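Local coordinates for protein 1-Cys peroxiredoxin (Vibrio vulnificus MO6-24/O, PDB 5K2I) that probably reduces hydrogen peroxide through a single reactive cysteine, as a peroxiredoxin of the thioredoxin-like superfamily, and is implicated in scavenging peroxides and nitric oxide, at residues I2-L8 against G132-L137; L53-I57 against Q89-I94; L59-L63 against A150-L154. All blocks are in the same frame, centred on the assembly; numbering follows the deposited sequence. Where two conformers were deposited one is given.

Contact 1 (I2-L8 against G132-L137); sequences IAQGQTL and GVVTTL
In this thioredoxin-fold peroxiredoxin the N-terminal residues I2-L8 run along strand 133-139 of the mixed sheet. A type II turn from A3 to Q6 meets its edge, with Q6 N bonded to A3 O (3.1 Å). G5 takes the positive phi (93°) this turn needs. V134 loses the most surface. Its backbone is held twice, G5 N to V134 O at 2.7 Å and V134 N to Q6 O at 2.9 Å; with the latter, L8 N to G132 O (2.9 Å) frames a single antiparallel bridge, T7 and V133 forming a non-hydrogen-bonded pair, CA atoms 4.2 Å apart. The V134 side chain (chi1 t) places CG2 3.8 Å from I2 CD1 and 3.7 Å from L8 CD2, I2 and L8 also touching L108. L137 (t, p) points its CA-to-CB bond toward I2-L8 and sets CD2 3.8 Å from I2 CG2. Q4, in an extended m, t rotamer, reaches along the strand past the classic beta bulge at T135 and T136. Q4 OE1 accepts a hydrogen bond from L137 N at 3.0 Å, while a water 2.7 Å from L137 O also donates weakly to Q4 OE1, 3.1 Å away.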
loop_
_atom_site.group_PDB
_atom_site.type_symbol
_atom_site.label_atom_id
_atom_site.label_comp_id
_atom_site.label_asym_id
_atom_site.label_seq_id
_atom_site.Cartn_x
_atom_site.Cartn_y
_atom_site.Cartn_z
ATOM N N ILE A 2 15.528 -15.334 3.031
ATOM C CA ILE A 2 16.942 -15.231 3.363
ATOM C C ILE A 2 17.146 -14.593 4.748
ATOM O O ILE A 2 16.377 -13.724 5.170
ATOM C CB ILE A 2 17.702 -14.420 2.273
ATOM C CG1 ILE A 2 19.216 -14.503 2.482
ATOM C CG2 ILE A 2 17.215 -12.975 2.228
ATOM C CD1 ILE A 2 20.031 -14.177 1.237
ATOM N N ALA A 3 18.185 -15.032 5.450
ATOM C CA ALA A 3 18.505 -14.486 6.752
ATOM C C ALA A 3 19.696 -13.554 6.677
ATOM O O ALA A 3 20.576 -13.718 5.818
ATOM C CB ALA A 3 18.781 -15.604 7.746
ATOM N N GLN A 4 19.727 -12.592 7.593
ATOM C CA GLN A 4 20.905 -11.760 7.778
ATOM C C GLN A 4 22.065 -12.656 8.159
ATOM O O GLN A 4 21.891 -13.638 8.900
ATOM C CB GLN A 4 20.642 -10.686 8.840
ATOM C CG GLN A 4 19.513 -9.759 8.409
ATOM C CD GLN A 4 19.082 -8.760 9.455
ATOM O OE1 GLN A 4 18.403 -7.774 9.137
ATOM N NE2 GLN A 4 19.463 -9.000 10.701
ATOM N N GLY A 5 23.238 -12.341 7.620
ATOM C CA GLY A 5 24.423 -13.148 7.833
ATOM C C GLY A 5 24.631 -14.181 6.743
ATOM O O GLY A 5 25.703 -14.781 6.651
ATOM N N GLN A 6 23.612 -14.410 5.918
ATOM C CA GLN A 6 23.761 -15.323 4.792
ATOM C C GLN A 6 24.271 -14.581 3.570
ATOM O O GLN A 6 23.940 -13.415 3.348
ATOM C CB GLN A 6 22.438 -16.013 4.438
ATOM C CG GLN A 6 21.869 -16.919 5.529
ATOM C CD GLN A 6 20.795 -17.857 5.001
ATOM O OE1 GLN A 6 19.685 -17.437 4.678
ATOM N NE2 GLN A 6 21.134 -19.139 4.884
ATOM N N THR A 7 25.084 -15.258 2.777
ATOM C CA THR A 7 25.479 -14.749 1.484
ATOM C C THR A 7 24.258 -14.752 0.552
ATOM O O THR A 7 23.428 -15.661 0.625
ATOM C CB THR A 7 26.628 -15.605 0.923
ATOM O OG1 THR A 7 27.721 -15.588 1.856
ATOM C CG2 THR A 7 27.099 -15.101 -0.418
ATOM N N LEU A 8 24.141 -13.748 -0.316
ATOM C CA LEU A 8 23.098 -13.748 -1.328
ATOM C C LEU A 8 23.126 -15.039 -2.135
ATOM O O LEU A 8 24.200 -15.636 -2.314
ATOM C CB LEU A 8 23.275 -12.577 -2.295
ATOM C CG LEU A 8 22.951 -11.175 -1.820
ATOM C CD1 LEU A 8 23.393 -10.172 -2.898
ATOM C CD2 LEU A 8 21.471 -11.043 -1.528
ATOM N N GLY A 132 28.620 -9.111 -0.419
ATOM C CA GLY A 132 27.727 -10.203 -0.771
ATOM C C GLY A 132 26.947 -10.818 0.378
ATOM O O GLY A 132 26.092 -11.659 0.128
ATOM N N VAL A 133 27.249 -10.420 1.611
ATOM C CA VAL A 133 26.557 -10.934 2.790
ATOM C C VAL A 133 25.437 -9.980 3.177
ATOM O O VAL A 133 25.674 -8.788 3.349
ATOM C CB VAL A 133 27.525 -11.105 3.963
ATOM C CG1 VAL A 133 26.799 -11.619 5.196
ATOM C CG2 VAL A 133 28.646 -12.063 3.562
ATOM N N VAL A 134 24.217 -10.491 3.310
ATOM C CA VAL A 134 23.095 -9.663 3.745
ATOM C C VAL A 134 23.286 -9.258 5.192
ATOM O O VAL A 134 23.246 -10.102 6.079
ATOM C CB VAL A 134 21.768 -10.411 3.582
ATOM C CG1 VAL A 134 20.613 -9.557 4.098
ATOM C CG2 VAL A 134 21.566 -10.775 2.113
ATOM N N THR A 135 23.522 -7.977 5.455
ATOM C CA THR A 135 23.747 -7.490 6.814
ATOM C C THR A 135 22.454 -6.960 7.422
ATOM O O THR A 135 22.169 -7.170 8.600
ATOM C CB THR A 135 24.814 -6.388 6.824
ATOM O OG1 THR A 135 26.058 -6.945 6.383
ATOM C CG2 THR A 135 24.977 -5.803 8.217
ATOM N N THR A 136 21.675 -6.264 6.590
ATOM C CA THR A 136 20.380 -5.697 6.995
ATOM C C THR A 136 19.333 -6.069 5.958
ATOM O O THR A 136 19.585 -5.930 4.770
ATOM C CB THR A 136 20.430 -4.157 7.117
ATOM O OG1 THR A 136 21.332 -3.780 8.165
ATOM C CG2 THR A 136 19.052 -3.603 7.429
ATOM N N LEU A 137 18.171 -6.547 6.396
ATOM C CA LEU A 137 17.051 -6.822 5.494
ATOM C C LEU A 137 15.768 -6.317 6.133
ATOM O O LEU A 137 15.376 -6.781 7.219
ATOM C CB LEU A 137 16.926 -8.318 5.188
ATOM C CG LEU A 137 15.634 -8.747 4.476
ATOM C CD1 LEU A 137 15.522 -8.121 3.096
ATOM C CD2 LEU A 137 15.596 -10.257 4.360
HETATM O O HOH W 1 15.667 -9.143 8.390
#

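Contact 2 (L53-I57 against Q89-I94); sequences LPGYI and QNAEEI
The first turn of helix 53-65, closed by I57 N to L53 O at 2.8 Å, packs against the irregular link Q89-I94 that joins helix 79-88 to strand 95-98. The link begins with a Schellman motif, N90 having positive phi (48°), then makes an inverse gamma turn centred on A91 and a type I turn from A91 to I94. This curve forms a shallow cup into which L53 and I57 set their side chains. I57 (m, t) drives CD1 into the hollow beside the turn, 3.3 Å from Q89 O and 4.0 Å from A91 CA. I94 (m, t) is the answering bump: its CD1 fits among L53 CD1 (3.7 Å), I57 CG1 (3.6 Å) and Y56 CB (3.9 Å). L53 (t, p) spreads over the cup, CD1 4.0 Å from A91 CB and CD2 3.7 Å from Q89 CG. Q89 folds along the rim until OE1 is 3.6 Å from P54 CG. The contact is mainly apolar and packs helix 53-65 against the return leg of the beta-alpha-beta unit 70-75, 79-88, 95-98. Beyond it, I94 rests on strand 70-75, and the Y56 ring stacks with F38 of strand 34-40 and reaches helix 150-156.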
loop_
_atom_site.group_PDB
_atom_site.type_symbol
_atom_site.label_atom_id
_atom_site.label_comp_id
_atom_site.label_asym_id
_atom_site.label_seq_id
_atom_site.Cartn_x
_atom_site.Cartn_y
_atom_site.Cartn_z
ATOM N N LEU A 53 12.403 4.238 -5.801
ATOM C CA LEU A 53 13.358 5.019 -6.577
ATOM C C LEU A 53 13.489 6.501 -6.146
ATOM O O LEU A 53 14.604 6.952 -5.877
ATOM C CB LEU A 53 13.011 4.903 -8.067
ATOM C CG LEU A 53 14.127 4.998 -9.108
ATOM C CD1 LEU A 53 15.435 4.368 -8.646
ATOM C CD2 LEU A 53 13.652 4.353 -10.394
ATOM N N PRO A 54 12.373 7.254 -6.042
ATOM C CA PRO A 54 12.542 8.662 -5.647
ATOM C C PRO A 54 13.254 8.834 -4.313
ATOM O O PRO A 54 14.107 9.715 -4.185
ATOM C CB PRO A 54 11.101 9.175 -5.556
ATOM C CG PRO A 54 10.337 8.300 -6.461
ATOM C CD PRO A 54 10.958 6.945 -6.333
ATOM N N GLY A 55 12.922 7.988 -3.341
ATOM C CA GLY A 55 13.530 8.046 -2.025
ATOM C C GLY A 55 15.023 7.781 -2.026
ATOM O O GLY A 55 15.784 8.445 -1.314
ATOM N N TYR A 56 15.455 6.815 -2.828
ATOM C CA TYR A 56 16.875 6.497 -2.892
ATOM C C TYR A 56 17.627 7.493 -3.757
ATOM O O TYR A 56 18.797 7.757 -3.505
ATOM C CB TYR A 56 17.083 5.042 -3.372
ATOM C CG TYR A 56 16.672 4.079 -2.280
ATOM C CD1 TYR A 56 17.561 3.709 -1.275
ATOM C CD2 TYR A 56 15.371 3.599 -2.208
ATOM C CE1 TYR A 56 17.167 2.873 -0.243
ATOM C CE2 TYR A 56 14.971 2.751 -1.167
ATOM C CZ TYR A 56 15.884 2.387 -0.209
ATOM O OH TYR A 56 15.516 1.563 0.824
ATOM N N ILE A 57 16.941 8.089 -4.732
ATOM C CA ILE A 57 17.545 9.151 -5.532
ATOM C C ILE A 57 17.913 10.333 -4.646
ATOM O O ILE A 57 19.053 10.820 -4.673
ATOM C CB ILE A 57 16.602 9.605 -6.663
ATOM C CG1 ILE A 57 16.592 8.560 -7.778
ATOM C CG2 ILE A 57 17.047 10.940 -7.233
ATOM C CD1 ILE A 57 15.524 8.810 -8.849
ATOM N N GLN A 89 12.905 8.265 -14.431
ATOM C CA GLN A 89 13.084 8.796 -13.085
ATOM C C GLN A 89 14.396 9.564 -12.938
ATOM O O GLN A 89 14.699 10.029 -11.851
ATOM C CB GLN A 89 13.027 7.661 -12.051
ATOM C CG GLN A 89 11.631 7.076 -11.816
ATOM C CD GLN A 89 10.981 7.628 -10.554
ATOM O OE1 GLN A 89 11.600 8.384 -9.818
ATOM N NE2 GLN A 89 9.736 7.232 -10.291
ATOM N N ASN A 90 15.156 9.695 -14.027
ATOM C CA ASN A 90 16.499 10.277 -13.961
ATOM C C ASN A 90 17.305 9.660 -12.820
ATOM O O ASN A 90 17.847 10.367 -11.973
ATOM C CB ASN A 90 16.431 11.798 -13.773
ATOM C CG ASN A 90 17.730 12.505 -14.149
ATOM O OD1 ASN A 90 18.421 12.099 -15.081
ATOM N ND2 ASN A 90 18.095 13.523 -13.380
ATOM N N ALA A 91 17.368 8.335 -12.792
ATOM C CA ALA A 91 18.016 7.597 -11.707
ATOM C C ALA A 91 19.507 7.468 -11.967
ATOM O O ALA A 91 20.051 6.370 -11.967
ATOM C CB ALA A 91 17.388 6.221 -11.555
ATOM N N GLU A 92 20.142 8.612 -12.204
ATOM C CA GLU A 92 21.576 8.742 -12.442
ATOM C C GLU A 92 22.424 7.841 -11.546
ATOM O O GLU A 92 23.251 7.061 -12.019
ATOM C CB GLU A 92 21.986 10.198 -12.207
ATOM C CG GLU A 92 20.925 11.216 -12.628
ATOM C CD GLU A 92 21.302 12.644 -12.265
ATOM O OE1 GLU A 92 22.512 12.953 -12.208
ATOM O OE2 GLU A 92 20.379 13.454 -12.024
ATOM N N GLU A 93 22.187 7.957 -10.245
ATOM C CA GLU A 93 23.064 7.398 -9.227
ATOM C C GLU A 93 22.712 5.962 -8.853
ATOM O O GLU A 93 23.276 5.412 -7.909
ATOM C CB GLU A 93 23.019 8.276 -7.971
ATOM C CG GLU A 93 23.636 9.648 -8.151
ATOM C CD GLU A 93 25.140 9.582 -8.296
ATOM O OE1 GLU A 93 25.814 9.218 -7.307
ATOM O OE2 GLU A 93 25.647 9.889 -9.397
ATOM N N ILE A 94 21.785 5.355 -9.585
ATOM C CA ILE A 94 21.242 4.067 -9.161
ATOM C C ILE A 94 21.307 3.015 -10.267
ATOM O O ILE A 94 20.917 3.249 -11.409
ATOM C CB ILE A 94 19.798 4.237 -8.662
ATOM C CG1 ILE A 94 19.804 5.126 -7.406
ATOM C CG2 ILE A 94 19.152 2.878 -8.359
ATOM C CD1 ILE A 94 18.462 5.576 -6.960
#

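Contact 3 (L59-L63 against A150-L154); sequences LADQL and AETIL
L59 lays its side chain (m, t) over the first turn of helix 150-156, with CD1 3.6 Å from both A150 CB and E151 N. The two helical segments run nearly parallel, 11° between their N-to-C directions, and their axes come no closer than 10.5 Å, so the gap is bridged by side chains. CA atoms are nearest at L59 and A150 (7.1 Å) and at L63 and L154 (6.0 Å). L154 (t, p) points back at L59-L63, its CD1 3.7 Å from Q62 O and 3.9 Å from L63 CD2. L63 (m, t) also brings CD2 to 4.1 Å from I153 CG2. Each segment keeps its own i to i+4 bond, L63 N to L59 O and L154 N to A150 O, both 2.9 Å, but helix 53-65 is kinked here, the N of D61 and Q62 lacking bonds to the preceding turn. A polar margin flanks the leucines: one water donates to Q62 OE1 at 3.0 Å and to E151 OE2 at 2.6 Å. Within the thioredoxin-like fold, L63 also rests on I71 of strand 70-75, I153 touches N138 of strand 133-139, and Y56, about one turn before L59, meets A150, I153 and L63.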
loop_
_atom_site.group_PDB
_atom_site.type_symbol
_atom_site.label_atom_id
_atom_site.label_comp_id
_atom_site.label_asym_id
_atom_site.label_seq_id
_atom_site.Cartn_x
_atom_site.Cartn_y
_atom_site.Cartn_z
ATOM N N LEU A 59 18.190 10.429 -1.387
ATOM C CA LEU A 59 19.085 10.078 -0.273
ATOM C C LEU A 59 20.442 9.533 -0.731
ATOM O O LEU A 59 21.272 9.196 0.107
ATOM C CB LEU A 59 18.438 9.045 0.658
ATOM C CG LEU A 59 17.477 9.524 1.748
ATOM C CD1 LEU A 59 17.324 8.462 2.840
ATOM C CD2 LEU A 59 17.916 10.848 2.340
ATOM N N ALA A 60 20.666 9.452 -2.039
ATOM C CA ALA A 60 21.878 8.816 -2.559
ATOM C C ALA A 60 23.151 9.463 -2.020
ATOM O O ALA A 60 24.082 8.766 -1.621
ATOM C CB ALA A 60 21.880 8.840 -4.075
ATOM N N ASP A 61 23.198 10.793 -1.990
ATOM C CA ASP A 61 24.388 11.470 -1.482
ATOM C C ASP A 61 24.676 11.135 -0.013
ATOM O O ASP A 61 25.833 10.896 0.363
ATOM C CB ASP A 61 24.257 12.988 -1.648
ATOM C CG ASP A 61 24.567 13.449 -3.056
ATOM O OD1 ASP A 61 25.176 12.666 -3.820
ATOM O OD2 ASP A 61 24.218 14.602 -3.396
ATOM N N GLN A 62 23.629 11.104 0.808
ATOM C CA GLN A 62 23.787 10.820 2.230
ATOM C C GLN A 62 24.191 9.368 2.442
ATOM O O GLN A 62 24.980 9.067 3.336
ATOM C CB GLN A 62 22.501 11.132 2.986
ATOM C CG GLN A 62 22.285 12.612 3.229
ATOM C CD GLN A 62 20.883 12.913 3.696
ATOM O OE1 GLN A 62 20.584 12.856 4.889
ATOM N NE2 GLN A 62 20.010 13.240 2.753
ATOM N N LEU A 63 23.651 8.475 1.617
ATOM C CA LEU A 63 23.999 7.057 1.708
ATOM C C LEU A 63 25.469 6.831 1.360
ATOM O O LEU A 63 26.182 6.122 2.071
ATOM C CB LEU A 63 23.093 6.224 0.796
ATOM C CG LEU A 63 21.639 6.095 1.259
ATOM C CD1 LEU A 63 20.774 5.581 0.129
ATOM C CD2 LEU A 63 21.496 5.202 2.504
ATOM N N ALA A 150 13.952 4.469 2.725
ATOM C CA ALA A 150 15.381 4.708 2.536
ATOM C C ALA A 150 16.014 5.278 3.808
ATOM O O ALA A 150 17.161 4.974 4.117
ATOM C CB ALA A 150 15.621 5.641 1.351
ATOM N N GLU A 151 15.259 6.082 4.562
ATOM C CA GLU A 151 15.764 6.612 5.833
ATOM C C GLU A 151 16.063 5.504 6.836
ATOM O O GLU A 151 16.990 5.629 7.635
ATOM C CB GLU A 151 14.774 7.599 6.466
ATOM C CG GLU A 151 14.693 8.949 5.778
ATOM C CD GLU A 151 15.856 9.891 6.096
ATOM O OE1 GLU A 151 16.695 9.586 6.977
ATOM O OE2 GLU A 151 15.923 10.960 5.454
ATOM N N THR A 152 15.269 4.436 6.810
ATOM C CA THR A 152 15.510 3.291 7.682
ATOM C C THR A 152 16.879 2.702 7.375
ATOM O O THR A 152 17.633 2.353 8.282
ATOM C CB THR A 152 14.445 2.198 7.517
ATOM O OG1 THR A 152 13.151 2.802 7.428
ATOM C CG2 THR A 152 14.478 1.228 8.698
ATOM N N ILE A 153 17.192 2.603 6.088
ATOM C CA ILE A 153 18.483 2.081 5.655
ATOM C C ILE A 153 19.613 3.029 6.056
ATOM O O ILE A 153 20.640 2.599 6.581
ATOM C CB ILE A 153 18.493 1.845 4.126
ATOM C CG1 ILE A 153 17.573 0.671 3.756
ATOM C CG2 ILE A 153 19.918 1.624 3.608
ATOM C CD1 ILE A 153 18.048 -0.685 4.260
ATOM N N LEU A 154 19.409 4.322 5.825
ATOM C CA LEU A 154 20.400 5.319 6.205
ATOM C C LEU A 154 20.737 5.219 7.693
ATOM O O LEU A 154 21.901 5.293 8.079
ATOM C CB LEU A 154 19.897 6.723 5.859
ATOM C CG LEU A 154 20.845 7.869 6.209
ATOM C CD1 LEU A 154 22.135 7.783 5.394
ATOM C CD2 LEU A 154 20.158 9.207 5.996
HETATM O O HOH W 2 17.610 12.978 5.265
#

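Along the chain the segments come in the order 2-8, 53-57, 59-63, 89-94, 132-137 and 150-154, so contact 2 falls between the two halves of contact 1, while contact 3 interleaves with both. Contacts 2 and 3 share helix 53-65, their centres 12 Å apart, and meet directly: Y56 CE1 lies 3.5 Å from A150 CB. Contact 1 lies across the chain's centre from contact 2, 24 Å between centres; its centre is 19 Å from that of contact 3, whose helix 150-156 follows strand 133-139 in sequence. Contact 1 fastens the N-terminal segment to the sheet, while contacts 2 and 3 pack helix 53-65 against link 89-94 and helix 150-156, within one thioredoxin-like fold.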